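Local atomic coordinates of HpcE (Thermus thermophilus, PDB entry 1WZO), a protein that probably catalyses the isomerisation of 5-carboxymethyl-2-hydroxymuconate, a step in the bacterial breakdown of homoprotocatechuate, as a member of the fumarylacetoacetate hydrolase family. Residues Met1-Arg5 / Gln14-Arg18; Val84-Pro88 / Arg148-Pro153; Tyr96-Leu100 / Leu230-Leu235; Met108-Ala113 / Leu196-Ser200; Val192-Leu196 / Val210-Gly214. Residue numbers count along the deposited sequence, not the author numbering.

Contact 1 of 5, residues Met1-Arg5 / Gln14-Arg18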
# COMPACT_ATOMS: atom_id res chain seq x y z
N MET B 1 0.13 4.70 -25.66
CA MET B 1 1.55 4.76 -25.22
C MET B 1 1.94 3.51 -24.42
O MET B 1 1.09 2.87 -23.79
CB MET B 1 1.79 6.02 -24.38
CG MET B 1 0.94 6.12 -23.14
SD MET B 1 1.01 7.77 -22.40
CE MET B 1 2.71 7.86 -21.96
N LYS B 2 3.22 3.17 -24.46
CA LYS B 2 3.74 2.01 -23.75
C LYS B 2 4.37 2.47 -22.44
O LYS B 2 5.49 2.98 -22.42
CB LYS B 2 4.78 1.28 -24.60
CG LYS B 2 4.21 0.61 -25.85
CD LYS B 2 5.30 -0.01 -26.70
CE LYS B 2 4.73 -0.75 -27.90
NZ LYS B 2 3.93 0.15 -28.78
N LEU B 3 3.63 2.30 -21.35
CA LEU B 3 4.11 2.69 -20.04
C LEU B 3 5.06 1.63 -19.50
O LEU B 3 4.89 0.44 -19.75
CB LEU B 3 2.92 2.88 -19.08
CG LEU B 3 1.85 3.84 -19.61
CD1 LEU B 3 0.75 4.02 -18.57
CD2 LEU B 3 2.49 5.18 -19.94
N ALA B 4 6.09 2.07 -18.78
CA ALA B 4 7.07 1.16 -18.22
C ALA B 4 7.63 1.69 -16.91
O ALA B 4 7.54 2.89 -16.62
CB ALA B 4 8.21 0.95 -19.21
N ARG B 5 8.17 0.79 -16.10
CA ARG B 5 8.78 1.16 -14.83
C ARG B 5 10.18 0.55 -14.82
O ARG B 5 10.37 -0.59 -15.26
CB ARG B 5 7.96 0.62 -13.65
CG ARG B 5 6.64 1.36 -13.46
CD ARG B 5 5.80 0.78 -12.33
NE ARG B 5 6.41 0.90 -11.00
CZ ARG B 5 7.01 -0.10 -10.35
NH1 ARG B 5 7.09 -1.31 -10.90
NH2 ARG B 5 7.50 0.10 -9.14
N GLN B 14 8.86 5.93 -13.43
CA GLN B 14 7.66 5.53 -14.16
C GLN B 14 7.80 6.28 -15.47
O GLN B 14 7.61 7.50 -15.51
CB GLN B 14 6.40 5.95 -13.41
CG GLN B 14 6.25 5.29 -12.06
CD GLN B 14 4.81 5.00 -11.71
OE1 GLN B 14 4.14 4.23 -12.41
NE2 GLN B 14 4.32 5.60 -10.63
N GLY B 15 8.15 5.57 -16.53
CA GLY B 15 8.34 6.22 -17.81
C GLY B 15 7.53 5.73 -18.99
O GLY B 15 6.57 4.98 -18.85
N VAL B 16 7.95 6.17 -20.18
CA VAL B 16 7.29 5.82 -21.43
C VAL B 16 8.33 5.32 -22.42
O VAL B 16 9.44 5.85 -22.49
CB VAL B 16 6.59 7.05 -22.04
CG1 VAL B 16 5.73 6.63 -23.22
CG2 VAL B 16 5.75 7.75 -20.98
N TYR B 17 7.97 4.31 -23.20
CA TYR B 17 8.88 3.73 -24.18
C TYR B 17 8.64 4.33 -25.56
O TYR B 17 7.60 4.10 -26.17
CB TYR B 17 8.67 2.22 -24.24
CG TYR B 17 9.72 1.47 -25.02
CD1 TYR B 17 11.02 1.34 -24.52
CD2 TYR B 17 9.41 0.84 -26.22
CE1 TYR B 17 11.98 0.59 -25.21
CE2 TYR B 17 10.36 0.10 -26.91
CZ TYR B 17 11.64 -0.02 -26.40
OH TYR B 17 12.57 -0.78 -27.07
N ARG B 18 9.62 5.10 -26.04
CA ARG B 18 9.54 5.74 -27.35
C ARG B 18 10.85 5.57 -28.11
O ARG B 18 11.92 5.81 -27.55
CB ARG B 18 9.26 7.24 -27.21
CG ARG B 18 8.01 7.59 -26.43
CD ARG B 18 7.88 9.10 -26.28
NE ARG B 18 6.79 9.49 -25.38
CZ ARG B 18 6.53 10.73 -25.01
NH1 ARG B 18 7.28 11.73 -25.46
NH2 ARG B 18 5.52 10.98 -24.18
O HOH W 1 4.87 4.67 -26.07

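Contact 2 of 5, residues Val84-Pro88 / Arg148-Pro153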
# COMPACT_ATOMS: atom_id res chain seq x y z
N VAL B 84 14.94 -13.60 -13.97
CA VAL B 84 15.26 -15.02 -14.12
C VAL B 84 14.19 -15.96 -13.56
O VAL B 84 13.83 -15.88 -12.37
CB VAL B 84 16.61 -15.36 -13.44
CG1 VAL B 84 16.90 -16.85 -13.54
CG2 VAL B 84 17.73 -14.55 -14.08
N VAL B 85 13.68 -16.85 -14.40
CA VAL B 85 12.68 -17.82 -13.97
C VAL B 85 13.42 -18.99 -13.34
O VAL B 85 14.40 -19.49 -13.89
CB VAL B 85 11.85 -18.34 -15.17
CG1 VAL B 85 10.99 -19.54 -14.73
CG2 VAL B 85 10.96 -17.22 -15.70
N LEU B 86 12.94 -19.43 -12.17
CA LEU B 86 13.57 -20.54 -11.48
C LEU B 86 12.89 -21.86 -11.83
O LEU B 86 11.68 -22.02 -11.65
CB LEU B 86 13.53 -20.30 -9.96
CG LEU B 86 14.23 -19.01 -9.52
CD1 LEU B 86 13.98 -18.76 -8.05
CD2 LEU B 86 15.72 -19.12 -9.80
N TYR B 87 13.68 -22.79 -12.34
CA TYR B 87 13.17 -24.10 -12.73
C TYR B 87 13.09 -25.00 -11.49
O TYR B 87 14.07 -25.17 -10.77
CB TYR B 87 14.11 -24.70 -13.79
CG TYR B 87 13.60 -25.97 -14.44
CD1 TYR B 87 13.69 -27.20 -13.80
CD2 TYR B 87 13.05 -25.94 -15.72
CE1 TYR B 87 13.25 -28.37 -14.41
CE2 TYR B 87 12.61 -27.10 -16.35
CZ TYR B 87 12.71 -28.31 -15.69
OH TYR B 87 12.30 -29.47 -16.31
N PRO B 88 11.91 -25.59 -11.22
CA PRO B 88 11.73 -26.47 -10.06
C PRO B 88 12.69 -27.65 -10.07
O PRO B 88 12.72 -28.42 -11.04
CB PRO B 88 10.28 -26.92 -10.18
CG PRO B 88 9.63 -25.76 -10.88
CD PRO B 88 10.64 -25.44 -11.95
N ARG B 148 4.10 -20.90 -8.30
CA ARG B 148 5.46 -20.88 -7.77
C ARG B 148 6.14 -19.53 -7.99
O ARG B 148 5.81 -18.80 -8.92
CB ARG B 148 6.28 -21.98 -8.45
CG ARG B 148 5.58 -23.34 -8.52
CD ARG B 148 6.45 -24.37 -9.22
NE ARG B 148 7.56 -24.82 -8.37
CZ ARG B 148 7.43 -25.70 -7.38
NH1 ARG B 148 6.25 -26.22 -7.09
NH2 ARG B 148 8.50 -26.05 -6.67
N ASP B 149 7.09 -19.20 -7.11
CA ASP B 149 7.83 -17.94 -7.26
C ASP B 149 8.46 -17.87 -8.66
O ASP B 149 9.02 -18.85 -9.16
CB ASP B 149 8.94 -17.84 -6.21
CG ASP B 149 8.41 -17.61 -4.79
OD1 ASP B 149 7.20 -17.36 -4.61
OD2 ASP B 149 9.23 -17.66 -3.85
N THR B 150 8.34 -16.70 -9.28
CA THR B 150 8.86 -16.39 -10.62
C THR B 150 8.11 -17.01 -11.79
O THR B 150 8.53 -16.87 -12.93
CB THR B 150 10.36 -16.77 -10.81
OG1 THR B 150 10.49 -18.19 -11.01
CG2 THR B 150 11.20 -16.32 -9.63
N PHE B 151 6.99 -17.69 -11.52
CA PHE B 151 6.25 -18.31 -12.61
C PHE B 151 5.30 -17.41 -13.38
O PHE B 151 4.44 -17.90 -14.13
CB PHE B 151 5.51 -19.57 -12.12
CG PHE B 151 6.28 -20.84 -12.33
CD1 PHE B 151 5.62 -22.04 -12.59
CD2 PHE B 151 7.68 -20.84 -12.29
CE1 PHE B 151 6.34 -23.23 -12.82
CE2 PHE B 151 8.41 -22.02 -12.52
CZ PHE B 151 7.73 -23.21 -12.79
N LEU B 152 5.43 -16.10 -13.22
CA LEU B 152 4.58 -15.19 -13.98
C LEU B 152 5.30 -13.96 -14.52
O LEU B 152 5.10 -12.84 -14.03
CB LEU B 152 3.33 -14.75 -13.20
CG LEU B 152 2.35 -13.91 -14.03
CD1 LEU B 152 2.00 -14.66 -15.32
CD2 LEU B 152 1.07 -13.62 -13.23
N PRO B 153 6.19 -14.15 -15.50
CA PRO B 153 6.87 -12.98 -16.05
C PRO B 153 5.73 -12.10 -16.57
O PRO B 153 4.73 -12.61 -17.06
CB PRO B 153 7.72 -13.57 -17.17
CG PRO B 153 8.14 -14.90 -16.57
CD PRO B 153 6.86 -15.40 -15.91

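Contact 3 of 5, residues Tyr96-Leu100 / Leu230-Leu235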
# COMPACT_ATOMS: atom_id res chain seq x y z
N TYR B 96 6.09 -22.98 -20.90
CA TYR B 96 5.79 -21.56 -20.89
C TYR B 96 4.38 -21.50 -21.45
O TYR B 96 3.89 -22.48 -22.02
CB TYR B 96 6.76 -20.78 -21.81
CG TYR B 96 6.54 -21.04 -23.30
CD1 TYR B 96 5.40 -20.58 -23.95
CD2 TYR B 96 7.45 -21.81 -24.04
CE1 TYR B 96 5.15 -20.89 -25.30
CE2 TYR B 96 7.22 -22.12 -25.38
CZ TYR B 96 6.06 -21.66 -26.00
OH TYR B 96 5.79 -22.00 -27.31
N GLU B 97 3.71 -20.36 -21.28
CA GLU B 97 2.37 -20.18 -21.83
C GLU B 97 2.23 -18.70 -22.20
O GLU B 97 2.13 -17.85 -21.32
CB GLU B 97 1.28 -20.57 -20.81
CG GLU B 97 1.15 -22.09 -20.61
CD GLU B 97 -0.12 -22.50 -19.87
OE1 GLU B 97 -0.34 -23.72 -19.70
OE2 GLU B 97 -0.91 -21.62 -19.47
N VAL B 98 2.26 -18.40 -23.49
CA VAL B 98 2.13 -17.01 -23.92
C VAL B 98 0.67 -16.59 -23.89
O VAL B 98 -0.18 -17.20 -24.54
CB VAL B 98 2.75 -16.79 -25.35
CG1 VAL B 98 2.09 -17.70 -26.37
CG2 VAL B 98 2.61 -15.33 -25.75
N GLU B 99 0.37 -15.56 -23.12
CA GLU B 99 -1.01 -15.11 -23.00
C GLU B 99 -1.17 -13.61 -22.98
O GLU B 99 -0.31 -12.87 -22.48
CB GLU B 99 -1.65 -15.68 -21.71
CG GLU B 99 -1.29 -17.13 -21.43
CD GLU B 99 -2.14 -17.75 -20.33
OE1 GLU B 99 -2.90 -17.02 -19.66
OE2 GLU B 99 -2.05 -18.98 -20.13
N LEU B 100 -2.29 -13.15 -23.53
CA LEU B 100 -2.61 -11.73 -23.53
C LEU B 100 -3.10 -11.45 -22.11
O LEU B 100 -3.98 -12.16 -21.61
CB LEU B 100 -3.73 -11.42 -24.52
CG LEU B 100 -4.30 -10.00 -24.49
CD1 LEU B 100 -3.23 -9.00 -24.93
CD2 LEU B 100 -5.52 -9.92 -25.40
N LEU B 230 8.61 -13.98 -25.43
CA LEU B 230 7.22 -13.99 -25.84
C LEU B 230 6.86 -12.66 -26.47
O LEU B 230 7.26 -11.60 -25.99
CB LEU B 230 6.31 -14.28 -24.64
CG LEU B 230 6.13 -15.75 -24.25
CD1 LEU B 230 7.48 -16.44 -24.13
CD2 LEU B 230 5.36 -15.82 -22.93
N GLU B 231 6.09 -12.71 -27.55
CA GLU B 231 5.68 -11.51 -28.26
C GLU B 231 4.20 -11.54 -28.61
O GLU B 231 3.65 -12.59 -28.93
CB GLU B 231 6.51 -11.34 -29.54
CG GLU B 231 7.97 -10.99 -29.30
CD GLU B 231 8.78 -10.93 -30.60
OE1 GLU B 231 8.25 -10.41 -31.61
OE2 GLU B 231 9.94 -11.39 -30.60
N ILE B 232 3.56 -10.38 -28.51
CA ILE B 232 2.16 -10.25 -28.85
C ILE B 232 2.05 -8.98 -29.68
O ILE B 232 2.65 -7.95 -29.34
CB ILE B 232 1.25 -10.12 -27.62
CG1 ILE B 232 1.34 -11.39 -26.76
CG2 ILE B 232 -0.19 -9.91 -28.06
CD1 ILE B 232 0.34 -11.43 -25.60
N GLU B 233 1.30 -9.06 -30.76
CA GLU B 233 1.10 -7.94 -31.68
C GLU B 233 0.93 -6.60 -30.97
O GLU B 233 -0.04 -6.40 -30.24
CB GLU B 233 -0.11 -8.23 -32.57
CG GLU B 233 -0.20 -7.34 -33.81
CD GLU B 233 -1.38 -7.70 -34.69
OE1 GLU B 233 -1.94 -8.80 -34.51
OE2 GLU B 233 -1.74 -6.88 -35.56
N GLY B 234 1.88 -5.70 -31.19
CA GLY B 234 1.82 -4.37 -30.61
C GLY B 234 2.20 -4.20 -29.14
O GLY B 234 2.23 -3.08 -28.64
N LEU B 235 2.53 -5.29 -28.46
CA LEU B 235 2.87 -5.20 -27.04
C LEU B 235 4.35 -5.38 -26.72
O LEU B 235 4.74 -5.42 -25.55
CB LEU B 235 2.04 -6.22 -26.24
CG LEU B 235 0.53 -6.21 -26.50
CD1 LEU B 235 -0.16 -7.22 -25.59
CD2 LEU B 235 -0.05 -4.82 -26.27

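Contact 4 of 5, residues Met108-Ala113 / Leu196-Ser200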
# COMPACT_ATOMS: atom_id res chain seq x y z
N MET B 108 -15.02 -2.91 -11.41
CA MET B 108 -16.01 -3.69 -12.15
C MET B 108 -16.83 -4.62 -11.27
O MET B 108 -16.27 -5.45 -10.54
CB MET B 108 -15.33 -4.54 -13.22
CG MET B 108 -14.46 -3.79 -14.22
SD MET B 108 -13.79 -4.94 -15.46
CE MET B 108 -15.18 -5.03 -16.61
N LYS B 109 -18.15 -4.49 -11.34
CA LYS B 109 -19.07 -5.35 -10.62
C LYS B 109 -20.34 -5.39 -11.44
O LYS B 109 -20.96 -4.35 -11.69
CB LYS B 109 -19.36 -4.82 -9.21
CG LYS B 109 -20.23 -5.77 -8.38
CD LYS B 109 -19.54 -7.13 -8.22
CE LYS B 109 -20.43 -8.16 -7.51
NZ LYS B 109 -20.66 -7.83 -6.07
N ARG B 110 -20.72 -6.59 -11.87
CA ARG B 110 -21.91 -6.82 -12.68
C ARG B 110 -21.88 -6.01 -13.97
O ARG B 110 -22.88 -5.40 -14.36
CB ARG B 110 -23.17 -6.48 -11.88
CG ARG B 110 -23.38 -7.38 -10.67
CD ARG B 110 -24.70 -7.08 -9.97
NE ARG B 110 -24.87 -7.87 -8.76
CZ ARG B 110 -24.89 -9.20 -8.73
NH1 ARG B 110 -24.76 -9.90 -9.86
NH2 ARG B 110 -25.04 -9.84 -7.58
N VAL B 111 -20.73 -6.02 -14.64
CA VAL B 111 -20.57 -5.30 -15.90
C VAL B 111 -20.99 -6.23 -17.03
O VAL B 111 -20.62 -7.40 -17.05
CB VAL B 111 -19.10 -4.88 -16.12
CG1 VAL B 111 -18.93 -4.23 -17.49
CG2 VAL B 111 -18.68 -3.93 -15.02
N ARG B 112 -21.79 -5.72 -17.96
CA ARG B 112 -22.23 -6.52 -19.10
C ARG B 112 -21.09 -6.60 -20.11
O ARG B 112 -20.29 -5.69 -20.22
CB ARG B 112 -23.46 -5.87 -19.75
CG ARG B 112 -24.63 -5.65 -18.81
CD ARG B 112 -25.64 -4.68 -19.41
NE ARG B 112 -26.63 -4.26 -18.43
CZ ARG B 112 -27.46 -3.23 -18.59
NH1 ARG B 112 -27.42 -2.51 -19.71
NH2 ARG B 112 -28.33 -2.91 -17.64
N ALA B 113 -21.04 -7.70 -20.85
CA ALA B 113 -19.99 -7.91 -21.84
C ALA B 113 -19.85 -6.74 -22.83
O ALA B 113 -18.74 -6.32 -23.16
CB ALA B 113 -20.25 -9.21 -22.60
N LEU B 196 -14.58 -10.94 -18.41
CA LEU B 196 -14.75 -9.89 -17.41
C LEU B 196 -16.20 -9.81 -16.92
O LEU B 196 -16.46 -9.42 -15.78
CB LEU B 196 -14.31 -8.53 -17.97
CG LEU B 196 -12.82 -8.38 -18.30
CD1 LEU B 196 -12.59 -7.06 -19.02
CD2 LEU B 196 -11.98 -8.45 -17.02
N GLU B 197 -17.13 -10.18 -17.79
CA GLU B 197 -18.54 -10.18 -17.41
C GLU B 197 -18.77 -11.33 -16.43
O GLU B 197 -19.41 -11.16 -15.40
CB GLU B 197 -19.43 -10.39 -18.64
CG GLU B 197 -20.91 -10.54 -18.33
CD GLU B 197 -21.73 -10.88 -19.57
OE1 GLU B 197 -21.50 -11.95 -20.15
OE2 GLU B 197 -22.59 -10.06 -19.96
N PHE B 198 -18.25 -12.50 -16.79
CA PHE B 198 -18.40 -13.69 -15.96
C PHE B 198 -17.84 -13.48 -14.56
O PHE B 198 -18.48 -13.80 -13.57
CB PHE B 198 -17.69 -14.88 -16.61
CG PHE B 198 -17.79 -16.16 -15.81
CD1 PHE B 198 -18.97 -16.88 -15.77
CD2 PHE B 198 -16.70 -16.60 -15.06
CE1 PHE B 198 -19.08 -18.04 -14.98
CE2 PHE B 198 -16.79 -17.76 -14.28
CZ PHE B 198 -17.99 -18.47 -14.24
N ILE B 199 -16.63 -12.93 -14.50
CA ILE B 199 -15.95 -12.69 -13.24
C ILE B 199 -16.59 -11.59 -12.41
O ILE B 199 -16.93 -11.82 -11.25
CB ILE B 199 -14.45 -12.35 -13.47
CG1 ILE B 199 -13.76 -13.52 -14.17
CG2 ILE B 199 -13.77 -12.04 -12.13
CD1 ILE B 199 -12.35 -13.21 -14.69
N SER B 200 -16.77 -10.41 -13.01
CA SER B 200 -17.35 -9.27 -12.30
C SER B 200 -18.77 -9.50 -11.82
O SER B 200 -19.29 -8.72 -11.03
CB SER B 200 -17.30 -8.01 -13.16
OG SER B 200 -18.23 -8.07 -14.22
O HOH W 2 -21.27 -9.12 -14.87

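Contact 5 of 5, residues Val192-Leu196 / Val210-Gly214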
# COMPACT_ATOMS: atom_id res chain seq x y z
N VAL B 192 -12.35 -11.56 -23.99
CA VAL B 192 -11.97 -10.76 -22.84
C VAL B 192 -13.25 -10.19 -22.24
O VAL B 192 -13.46 -10.24 -21.02
CB VAL B 192 -11.05 -9.59 -23.26
CG1 VAL B 192 -10.83 -8.67 -22.09
CG2 VAL B 192 -9.73 -10.14 -23.80
N ALA B 193 -14.12 -9.65 -23.09
CA ALA B 193 -15.39 -9.08 -22.63
C ALA B 193 -16.24 -10.11 -21.89
O ALA B 193 -16.80 -9.82 -20.84
CB ALA B 193 -16.16 -8.49 -23.80
N GLU B 194 -16.35 -11.31 -22.45
CA GLU B 194 -17.15 -12.35 -21.80
C GLU B 194 -16.55 -12.79 -20.46
O GLU B 194 -17.28 -13.07 -19.51
CB GLU B 194 -17.31 -13.55 -22.72
CG GLU B 194 -18.16 -13.27 -23.96
CD GLU B 194 -18.20 -14.44 -24.90
OE1 GLU B 194 -17.11 -14.91 -25.30
OE2 GLU B 194 -19.31 -14.90 -25.25
N LEU B 195 -15.22 -12.85 -20.41
CA LEU B 195 -14.52 -13.25 -19.19
C LEU B 195 -14.71 -12.22 -18.07
O LEU B 195 -14.99 -12.58 -16.92
CB LEU B 195 -13.03 -13.45 -19.48
CG LEU B 195 -12.67 -14.66 -20.35
CD1 LEU B 195 -11.21 -14.62 -20.74
CD2 LEU B 195 -12.98 -15.95 -19.58
N LEU B 196 -14.58 -10.94 -18.41
CA LEU B 196 -14.75 -9.89 -17.41
C LEU B 196 -16.20 -9.81 -16.92
O LEU B 196 -16.46 -9.42 -15.78
CB LEU B 196 -14.31 -8.53 -17.97
CG LEU B 196 -12.82 -8.38 -18.30
CD1 LEU B 196 -12.59 -7.06 -19.02
CD2 LEU B 196 -11.98 -8.45 -17.02
N VAL B 210 -5.56 -8.11 -12.74
CA VAL B 210 -5.17 -8.65 -14.04
C VAL B 210 -5.88 -9.94 -14.44
O VAL B 210 -6.10 -10.83 -13.61
CB VAL B 210 -3.64 -8.92 -14.07
CG1 VAL B 210 -3.24 -9.57 -15.41
CG2 VAL B 210 -2.88 -7.62 -13.84
N LEU B 211 -6.23 -10.03 -15.72
CA LEU B 211 -6.88 -11.21 -16.26
C LEU B 211 -5.96 -11.83 -17.30
O LEU B 211 -5.54 -11.15 -18.25
CB LEU B 211 -8.22 -10.84 -16.92
CG LEU B 211 -8.89 -11.92 -17.78
CD1 LEU B 211 -9.28 -13.12 -16.93
CD2 LEU B 211 -10.11 -11.33 -18.47
N LEU B 212 -5.63 -13.11 -17.11
CA LEU B 212 -4.79 -13.85 -18.05
C LEU B 212 -5.81 -14.59 -18.90
O LEU B 212 -6.67 -15.30 -18.38
CB LEU B 212 -3.88 -14.83 -17.30
CG LEU B 212 -2.97 -14.17 -16.25
CD1 LEU B 212 -2.11 -15.24 -15.58
CD2 LEU B 212 -2.10 -13.11 -16.91
N THR B 213 -5.70 -14.45 -20.21
CA THR B 213 -6.68 -15.03 -21.11
C THR B 213 -6.45 -16.43 -21.68
O THR B 213 -7.23 -16.90 -22.51
CB THR B 213 -6.96 -14.04 -22.26
OG1 THR B 213 -5.74 -13.74 -22.93
CG2 THR B 213 -7.55 -12.75 -21.69
N GLY B 214 -5.40 -17.10 -21.24
CA GLY B 214 -5.14 -18.44 -21.72
C GLY B 214 -4.17 -18.52 -22.88
O GLY B 214 -3.65 -17.50 -23.34

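Contact 1 of 5, residues Met1-Arg5 / Gln14-Arg18
Lys2, Val16 and Tyr17 lose the most surface where Met1-Arg5 and Gln14-Arg18 pair as the two arms of an antiparallel beta hairpin. Lys2 O accepts a hydrogen bond from Tyr17 N (2.9 Å), but the return bond is replaced by a water that accepts from Lys2 N (2.8 Å) and donates to Tyr17 O (2.8 Å), so the ladder opens at this end. The side chains lie side by side, Lys2 CB 4.0 Å from Tyr17 CB and Lys2 CD still 4.2 Å from Tyr17 CD2, before the end of Lys2 leads away to a salt bridge between its NZ and Glu162. Val16 faces Leu3 in a non-hydrogen-bonded pair, CA to CA 4.7 Å. Its CG2 lies 4.3 Å from Leu3 CD2, and Val16 CA makes a CH...O contact with Lys2 O at 3.5 Å. The next pair is fully bonded: Ala4 N donates to Gly15 O (3.0 Å) and Gly15 N to Ala4 O (2.8 Å). Arg5 and Gln14 then pair on the Leu3-Val16 face. The short strand axes run at 135° and approach to 4.6 Å, a strongly twisted ladder. On its other edge strand 2-8 bonds to strand 152-159, whose Phe157 packs against Lys2, Ala4 and the ring of Tyr17, while strand 11-18 continues outward to strand 21-23.

Contact 2 of 5, residues Val84-Pro88 / Arg148-Pro153
Thr150 occupies the third position of a type II turn running from Arg148 to Phe151 and closed by Phe151 N to Arg148 O at 3.1 Å. Its phi of 73° is the positive value this position demands, and its p rotamer places OG1 between two backbones: the hydroxyl donates to Asp149 O over a very short 2.5 Å and accepts from Leu86 N at 3.0 Å in a nearly linear bond. Strand 85-87 is an outermost strand, within the chain, of a five-stranded sheet. Since Val85 and Tyr87 bond to strand 237-244, the Leu86 amide points to the other side of the strand, where Thr150 meets it; Arg11 of the third subunit also packs on both residues. Val85, in the t rotamer, spreads its methyls over the turn, CG1 4.2 Å from Phe151 CE2 and CG2 3.8 Å from Pro153 CG. Phe151 has a chi1 of -94°, between wells, which swings the ring back to Val84-Pro88: Leu86 O meets the ring edge, 3.4 Å from CE2, and Pro88 CG lies 3.7 Å from Phe151 CZ. Pro88 CG also touches Arg148 NE at 3.4 Å; Arg148 bends at chi3 (p), and its NH1 bonds to Arg144 O. The Asp149 carboxylate forms salt bridges with Lys109 of the second subunit and Arg11 of the third.

Contact 3 of 5, residues Tyr96-Leu100 / Leu230-Leu235
No hydrogen bond crosses between Tyr96-Leu100 and Leu230-Leu235; the contact is apolar, with side chains from two different sheets pressed together. Val98 and Leu230 form one end, Val98 CB lying 3.7 Å from Leu230 CD2, and the same methyl comes within 3.6 Å of Val98 CA. Ile232 fills the middle: its CG1 is 4.3 Å from Val98 CG2, while its CD1 reaches along the backbone to 3.5 Å from Glu99 O and 3.6 Å from Leu100 CA. Leu100 CD1 and Leu235 CD1, 3.6 Å apart, complete the row. The axes of strands 98-100 and 230-232 approach to 7.6 Å and run at 31° to each other, the shallow crossing of an aligned beta sandwich, here within the largely beta fold of the fumarylacetoacetate hydrolase family. Hydrogen bonding is confined to each side. Leu235 N bonds to Ile232 O at 2.8 Å in a type II turn whose third residue, Gly234, has a positive phi of 78° that suits glycine and carries the chain round. Charges stay off the interface: Glu231 points away and pairs with Arg229. Glu97 and Glu99 also point away, their OE2 atoms only 3.0 Å apart and both close to Asp128, an acidic cluster consistent with the divalent-metal site of this enzyme family.

Contact 4 of 5, residues Met108-Ala113 / Leu196-Ser200
Ser200 has the most surface covered here and satisfies two consecutive amides of Met108-Ala113. Its carbonyl O accepts from Arg110 N at 2.7 Å, and its OG accepts from Val111 N in a longer 3.3 Å bond. The hydroxyl in turn donates to Leu196 O (2.7 Å), a carbonyl that also receives the helical bond from Ser200 N (3.0 Å). One turn back, the Glu197 carboxylate takes the Ala113 amide, OE2 to N 3.0 Å. A water joins two carbonyls across the contact, donating to Val111 O (2.9 Å) and to Glu197 O (2.8 Å). CH...O contacts add to the polar set: Lys109 CA to Ser200 O, 3.4 Å, and Glu197 CA to Val111 O, 3.5 Å. Beneath them Met108 CE packs on Leu196 CB at 3.9 Å. Lys109 points away from the helix, and its NZ forms a salt bridge with Asp149 of the second subunit. Because the amides of Arg110, Val111 and Ala113 all find acceptors on helix residues, the loop between strand 94-104 and helix 113-116 is held against helix 192-200 by directional bonds, chiefly from its own backbone to backbone and side-chain acceptors.

Contact 5 of 5, residues Val192-Leu196 / Val210-Gly214
Val210 opens the second segment facing away from the helix, its side chain on Ile46 and Phe41. Leu211 points the other way and carries most of the packing: its CD2 lies 3.7 Å from Leu195 CB and equally 3.7 Å from Leu196 CD2, wedged between successive residues of the helix. Leu212 turns away again, toward Ile46 and Ala126. Thr213 returns to the helix side, where its CG2 sits 4.0 Å from Val192 CG2 and 4.2 Å from Leu195 CD1, leaving OG1 to bond to Leu100 O. At Gly214 the backbone angles (95°, -178°) call for glycine, and its amide makes a weak hydrogen bond to Glu99 OE1. No hydrogen bond links the segments. The short axes of helix 192-196 and strand 210-212 pass 10.2 Å apart at 122°, a separation usual for a helix laid on the face of a beta sheet, here covering strand 210-212 and its neighbours 46-50 and 94-104.

Overall arrangement
Contact 1 comes first along the chain, in the N-terminal hairpin, which joins the large sheet through strand 2-8 beside strand 152-159; it touches contact 3 where Lys2 meets Gly234. The other four belong to the fumarylacetoacetate hydrolase-like part, contacts 4 and 5 falling between the segments of contact 3. Contacts 4 and 5 share Leu196 and helix 192-200, their centres about 10 Å apart. Contact 5 joins contact 3 through neighbouring strands 210-212 and 94-104, centres about 14 Å apart. Contacts 2 and 3 each bring the five-stranded sheet against the large one. Contacts 2 and 4, centres about 30 Å apart, meet between subunits, where Lys109 of one salt-bridges Asp149 of another.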